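Local coordinates for Rik1-associated factor 1 (Schizosaccharomyces pombe, PDB 4O9D), which serves as a component of the Clr4 methyltransferase complex, which methylates histone H3 to form H3K9me and so establish heterochromatin, at residues A37-C42 against K99-L104. Numbering follows the deposited sequence.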
loop_
_atom_site.group_PDB
_atom_site.type_symbol
_atom_site.label_atom_id
_atom_site.label_comp_id
_atom_site.label_asym_id
_atom_site.label_seq_id
_atom_site.Cartn_x
_atom_site.Cartn_y
_atom_site.Cartn_z
ATOM N N ALA A 37 -2.721 5.545 -6.702
ATOM C CA ALA A 37 -2.045 4.720 -7.687
ATOM C C ALA A 37 -1.734 5.543 -8.900
ATOM O O ALA A 37 -2.432 6.517 -9.188
ATOM C CB ALA A 37 -2.916 3.522 -8.071
ATOM N N TYR A 38 -0.692 5.136 -9.619
ATOM C CA TYR A 38 -0.366 5.732 -10.897
ATOM C C TYR A 38 -0.385 4.617 -11.935
ATOM O O TYR A 38 -0.044 3.480 -11.633
ATOM C CB TYR A 38 1.024 6.373 -10.860
ATOM C CG TYR A 38 1.246 7.311 -9.708
ATOM C CD1 TYR A 38 0.883 8.659 -9.792
ATOM C CD2 TYR A 38 1.849 6.865 -8.536
ATOM C CE1 TYR A 38 1.092 9.531 -8.725
ATOM C CE2 TYR A 38 2.075 7.722 -7.472
ATOM C CZ TYR A 38 1.700 9.058 -7.568
ATOM O OH TYR A 38 1.937 9.908 -6.500
ATOM N N ASN A 39 -0.798 4.926 -13.154
ATOM C CA ASN A 39 -0.816 3.895 -14.171
ATOM C C ASN A 39 0.585 3.759 -14.753
ATOM O O ASN A 39 1.432 4.640 -14.542
ATOM C CB ASN A 39 -1.927 4.142 -15.201
ATOM C CG ASN A 39 -1.618 5.233 -16.186
ATOM O OD1 ASN A 39 -0.691 6.034 -16.027
ATOM N ND2 ASN A 39 -2.417 5.265 -17.251
ATOM N N PRO A 40 0.863 2.635 -15.421
ATOM C CA PRO A 40 2.265 2.410 -15.818
ATOM C C PRO A 40 2.853 3.618 -16.558
ATOM O O PRO A 40 3.964 4.045 -16.240
ATOM C CB PRO A 40 2.188 1.189 -16.740
ATOM C CG PRO A 40 0.916 0.466 -16.305
ATOM C CD PRO A 40 -0.040 1.550 -15.853
ATOM N N LEU A 41 2.085 4.169 -17.504
ATOM C CA LEU A 41 2.521 5.295 -18.324
ATOM C C LEU A 41 2.691 6.569 -17.511
ATOM O O LEU A 41 3.225 7.561 -18.013
ATOM C CB LEU A 41 1.498 5.550 -19.437
ATOM C CG LEU A 41 1.293 4.411 -20.434
ATOM C CD1 LEU A 41 0.072 4.647 -21.329
ATOM C CD2 LEU A 41 2.535 4.197 -21.275
ATOM N N CYS A 42 2.228 6.552 -16.263
ATOM C CA CYS A 42 2.208 7.761 -15.425
ATOM C C CYS A 42 1.452 8.901 -16.132
ATOM O O CYS A 42 1.877 10.050 -16.123
ATOM C CB CYS A 42 3.630 8.189 -15.038
ATOM S SG CYS A 42 3.702 9.368 -13.640
ATOM N N LYS A 99 -1.752 -3.581 -16.040
ATOM C CA LYS A 99 -0.477 -3.480 -16.766
ATOM C C LYS A 99 -0.690 -3.037 -18.229
ATOM O O LYS A 99 0.212 -2.475 -18.854
ATOM C CB LYS A 99 0.280 -4.809 -16.712
ATOM C CG LYS A 99 0.638 -5.254 -15.290
ATOM C CD LYS A 99 1.294 -4.117 -14.502
ATOM C CE LYS A 99 1.952 -4.620 -13.209
ATOM N NZ LYS A 99 2.836 -3.574 -12.590
ATOM N N GLY A 100 -1.880 -3.295 -18.767
ATOM C CA GLY A 100 -2.227 -2.858 -20.114
ATOM C C GLY A 100 -2.728 -1.413 -20.177
ATOM O O GLY A 100 -3.092 -0.917 -21.244
ATOM N N ASN A 101 -2.760 -0.743 -19.027
ATOM C CA ASN A 101 -3.126 0.676 -18.955
ATOM C C ASN A 101 -4.585 1.000 -19.277
ATOM O O ASN A 101 -4.942 2.177 -19.372
ATOM C CB ASN A 101 -2.242 1.517 -19.896
ATOM C CG ASN A 101 -0.805 1.665 -19.402
ATOM O OD1 ASN A 101 -0.498 2.540 -18.580
ATOM N ND2 ASN A 101 0.090 0.844 -19.940
ATOM N N LEU A 102 -5.442 -0.001 -19.454
ATOM C CA LEU A 102 -6.839 0.300 -19.783
ATOM C C LEU A 102 -7.751 0.367 -18.564
ATOM O O LEU A 102 -8.767 1.076 -18.572
ATOM C CB LEU A 102 -7.388 -0.731 -20.772
ATOM C CG LEU A 102 -6.908 -0.547 -22.209
ATOM C CD1 LEU A 102 -7.580 -1.569 -23.122
ATOM C CD2 LEU A 102 -7.185 0.882 -22.682
ATOM N N PHE A 103 -7.401 -0.367 -17.510
ATOM C CA PHE A 103 -8.352 -0.587 -16.427
ATOM C C PHE A 103 -7.782 -0.255 -15.061
ATOM O O PHE A 103 -6.565 -0.261 -14.872
ATOM C CB PHE A 103 -8.823 -2.053 -16.448
ATOM C CG PHE A 103 -9.494 -2.447 -17.754
ATOM C CD1 PHE A 103 -10.791 -2.028 -18.035
ATOM C CD2 PHE A 103 -8.819 -3.212 -18.699
ATOM C CE1 PHE A 103 -11.409 -2.372 -19.246
ATOM C CE2 PHE A 103 -9.429 -3.555 -19.909
ATOM C CZ PHE A 103 -10.721 -3.140 -20.177
ATOM N N LEU A 104 -8.684 0.045 -14.129
ATOM C CA LEU A 104 -8.341 0.237 -12.725
ATOM C C LEU A 104 -9.029 -0.846 -11.879
ATOM O O LEU A 104 -10.233 -1.050 -11.998
ATOM C CB LEU A 104 -8.794 1.619 -12.256
ATOM C CG LEU A 104 -8.598 1.941 -10.768
ATOM C CD1 LEU A 104 -7.108 2.048 -10.404
ATOM C CD2 LEU A 104 -9.357 3.234 -10.347
HETATM O O HOH W 1 -4.749 3.650 -17.191
#
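The CA atoms of Asn39 and Asn101 form the closest CA pair, 6.2 Å apart, between two strand-connecting turns of neighbouring blades in this WD-repeat beta-propeller. Residues 39-42 form a type I beta turn joining strands 33-38 and 44-49, closed by Cys42 N to Asn39 O at 2.7 Å; residues 99-102 lie in the connection between strands 87-97 and 103-108. Asn101, with a positive phi of 68°, sends its amide across to the turn. Its CG lies beside its own backbone N (chi1 -72°), and OD1 receives Leu41 N at 3.2 Å, on a lone pair in the carbonyl plane. Pro40 meets this amide tip to tip, CG 3.7 Å from Asn101 CG, while Leu41 CG and CD1 pack against it obliquely. The two asparagine amides stand nearly perpendicular, 86° apart. Asn39 OD1 turns back to Glu43 N and Lys44 N within its own hairpin, which helps fix the amide and directs ND2 to a bridging water. Beneath this surface contact, Ala37, Asn39 and Leu104 all touch Phe97. The water accepts from Asn39 ND2 at 2.8 Å and donates to Asn101 O at 2.6 Å.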